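Local coordinates for carbohydrate esterase family 2 (CE2) (Chaetomium olivicolor, PDB 4XVH), which probably removes acetyl groups from xylan and related plant polysaccharides as a two-domain carbohydrate esterase of the SGNH hydrolase type, at residues Asp117-Gly122 / Leu212-Phe217. Numbering follows the deposited sequence.
Sequences DSITVG and LGTNDF. With PEU (2,5,8,11,14,17,20,23,26,29,32,35,38,41,44,47,50,53,56,59,62,65,68,71,74,77,80-heptacosaoxadooctacontan-82-ol), chain C.
Asp117 OD2 joins the two segments through water: one molecule donates to it at 2.6 Å and accepts from Gly213 N and Asn215 N, and weakly from Asn215 ND2. A second water donates to OD2 and is hydrogen-bonded to Thr214 OG1, whose hydroxyl also bonds Ser256. With CG between the backbone N and the carbonyl carbon (chi1 52°), OD1 accepts from Ile119 N at 3.0 Å, on its anti side and 26° out of the carboxylate plane, and caps the helix 118-121. Aspartate suits the place because its short chain can cap with one oxygen while the other holds the waters; an alanine here would probably leave Ile119 N without its cap and both waters without their shared acceptor.

Direct contact is by van der Waals touch. Leu212 CD2 packs 3.9 Å from Asp117 N. Asn215 ND2 lies 3.5 Å from Asp117 CB, its amide plane 79° from the carboxylate, while Ile119 CD1 meets Thr214 OG1, their side chains crossing at about a right angle. Gly213 has backbone angles that call for glycine.

Asn215 ND2 donates to OAW of the bound polyether at 2.9 Å and also bonds Lys164 O; an amide suits, since its N-H groups can serve both, its link to the water being weak. Ser118 OG, hydrogen-bonded to His306 NE2, sits 2.9 Å from that same OAW, and Gly163 N bonds the polyether too. Ser118, Gly163, Asn215 and His306 match the Ser, Gly, Asn and His of SGNH hydrolases, so the polyether end probably occupies the catalytic centre, where, as in relatives, Gly163 and Asn215 would help form the oxyanion hole.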
loop_
_atom_site.group_PDB
_atom_site.type_symbol
_atom_site.label_atom_id
_atom_site.label_comp_id
_atom_site.label_asym_id
_atom_site.label_seq_id
_atom_site.Cartn_x
_atom_site.Cartn_y
_atom_site.Cartn_z
ATOM N N ASP A 117 -6.045 3.272 -2.764
ATOM C CA ASP A 117 -5.741 4.632 -3.171
ATOM C C ASP A 117 -4.857 5.317 -2.119
ATOM O O ASP A 117 -4.035 4.674 -1.477
ATOM C CB ASP A 117 -7.038 5.414 -3.372
ATOM C CG ASP A 117 -7.981 5.334 -2.159
ATOM O OD1 ASP A 117 -7.512 5.207 -1.009
ATOM O OD2 ASP A 117 -9.210 5.397 -2.360
ATOM N N SER A 118 -5.068 6.614 -1.915
ATOM C CA SER A 118 -4.218 7.379 -1.011
ATOM C C SER A 118 -4.273 6.809 0.430
ATOM O O SER A 118 -3.312 6.904 1.198
ATOM C CB SER A 118 -4.664 8.850 -1.029
ATOM O OG SER A 118 -5.960 8.944 -0.473
ATOM N N ILE A 119 -5.416 6.246 0.806
ATOM C CA ILE A 119 -5.563 5.701 2.156
ATOM C C ILE A 119 -4.628 4.489 2.341
ATOM O O ILE A 119 -3.985 4.300 3.406
ATOM C CB ILE A 119 -7.032 5.310 2.423
ATOM C CG1 ILE A 119 -7.915 6.561 2.247
ATOM C CG2 ILE A 119 -7.205 4.689 3.828
ATOM C CD1 ILE A 119 -9.423 6.240 2.239
ATOM N N THR A 120 -4.511 3.698 1.282
ATOM C CA THR A 120 -3.663 2.519 1.305
ATOM C C THR A 120 -2.198 2.886 1.125
ATOM O O THR A 120 -1.309 2.229 1.680
ATOM C CB THR A 120 -4.158 1.534 0.228
ATOM O OG1 THR A 120 -5.500 1.177 0.576
ATOM C CG2 THR A 120 -3.296 0.314 0.103
ATOM N N VAL A 121 -1.945 3.961 0.387
ATOM C CA VAL A 121 -0.598 4.507 0.323
ATOM C C VAL A 121 -0.109 4.919 1.707
ATOM O O VAL A 121 1.005 4.584 2.108
ATOM C CB VAL A 121 -0.527 5.757 -0.581
ATOM C CG1 VAL A 121 0.817 6.479 -0.374
ATOM C CG2 VAL A 121 -0.734 5.375 -2.061
ATOM N N GLY A 122 -0.968 5.637 2.434
ATOM C CA GLY A 122 -0.531 6.329 3.629
ATOM C C GLY A 122 -0.319 7.813 3.415
ATOM O O GLY A 122 0.487 8.422 4.089
ATOM N N LEU A 212 -11.147 0.649 -2.292
ATOM C CA LEU A 212 -11.338 1.592 -3.380
ATOM C C LEU A 212 -12.775 2.096 -3.392
ATOM O O LEU A 212 -13.714 1.327 -3.096
ATOM C CB LEU A 212 -11.034 0.930 -4.725
ATOM C CG LEU A 212 -9.585 0.552 -4.990
ATOM C CD1 LEU A 212 -9.563 -0.335 -6.238
ATOM C CD2 LEU A 212 -8.765 1.834 -5.223
ATOM N N GLY A 213 -12.949 3.365 -3.748
ATOM C CA GLY A 213 -14.292 3.935 -3.837
ATOM C C GLY A 213 -14.332 5.351 -3.293
ATOM O O GLY A 213 -15.238 6.110 -3.605
ATOM N N THR A 214 -13.364 5.715 -2.454
ATOM C CA THR A 214 -13.341 7.087 -1.950
ATOM C C THR A 214 -13.314 8.064 -3.137
ATOM O O THR A 214 -14.094 9.012 -3.184
ATOM C CB THR A 214 -12.147 7.335 -1.037
ATOM O OG1 THR A 214 -12.218 6.435 0.066
ATOM C CG2 THR A 214 -12.135 8.801 -0.529
ATOM N N ASN A 215 -12.440 7.824 -4.106
ATOM C CA ASN A 215 -12.393 8.697 -5.282
ATOM C C ASN A 215 -13.590 8.541 -6.229
ATOM O O ASN A 215 -14.071 9.533 -6.810
ATOM C CB ASN A 215 -11.073 8.453 -6.027
ATOM C CG ASN A 215 -9.867 8.849 -5.172
ATOM O OD1 ASN A 215 -9.777 9.984 -4.735
ATOM N ND2 ASN A 215 -8.996 7.903 -4.880
ATOM N N ASP A 216 -14.086 7.315 -6.377
ATOM C CA ASP A 216 -15.202 7.067 -7.292
ATOM C C ASP A 216 -16.435 7.874 -6.872
ATOM O O ASP A 216 -17.199 8.403 -7.708
ATOM C CB ASP A 216 -15.542 5.562 -7.324
ATOM C CG ASP A 216 -14.337 4.705 -7.693
ATOM O OD1 ASP A 216 -13.396 4.655 -6.885
ATOM O OD2 ASP A 216 -14.330 4.112 -8.795
ATOM N N PHE A 217 -16.628 7.967 -5.558
ATOM C CA PHE A 217 -17.827 8.609 -5.030
ATOM C C PHE A 217 -17.781 10.135 -5.093
ATOM O O PHE A 217 -18.809 10.795 -5.057
ATOM C CB PHE A 217 -18.075 8.125 -3.606
ATOM C CG PHE A 217 -18.989 6.925 -3.552
ATOM C CD1 PHE A 217 -18.509 5.652 -3.808
ATOM C CD2 PHE A 217 -20.322 7.077 -3.274
ATOM C CE1 PHE A 217 -19.375 4.552 -3.771
ATOM C CE2 PHE A 217 -21.179 5.987 -3.231
ATOM C CZ PHE A 217 -20.693 4.729 -3.470
HETATM C CAA PEU C . 7.683 13.038 -10.718
HETATM O OAB PEU C . 6.672 14.034 -10.485
HETATM C CAC PEU C . 6.035 14.510 -11.733
HETATM C CAD PEU C . 4.909 15.611 -11.698
HETATM O OAE PEU C . 5.346 16.868 -11.128
HETATM C CAF PEU C . 5.730 16.782 -9.719
HETATM C CAG PEU C . 4.682 16.615 -8.605
HETATM O OAH PEU C . 3.768 15.511 -8.684
HETATM C CAI PEU C . 2.976 15.405 -7.468
HETATM C CAJ PEU C . 1.801 14.429 -7.604
HETATM O OAK PEU C . 1.075 14.319 -6.351
HETATM C CAL PEU C . -0.239 13.781 -6.607
HETATM C CAM PEU C . -1.105 13.633 -5.361
HETATM O OAN PEU C . -2.405 13.324 -5.904
HETATM C CAO PEU C . -3.458 13.246 -4.917
HETATM C CAP PEU C . -4.632 13.476 -5.846
HETATM O OAQ PEU C . -6.038 13.538 -5.499
HETATM C CAR PEU C . -6.461 14.469 -4.454
HETATM C CAS PEU C . -6.245 14.144 -2.954
HETATM O OAT PEU C . -6.986 12.949 -2.481
HETATM C CAU PEU C . -6.632 11.676 -3.101
HETATM C CAV PEU C . -7.485 10.513 -2.550
HETATM O OAW PEU C . -7.194 9.192 -3.071
HETATM O O HOH W 1 -11.193 4.166 -0.886
HETATM O O HOH W 2 -10.763 5.167 -4.467
#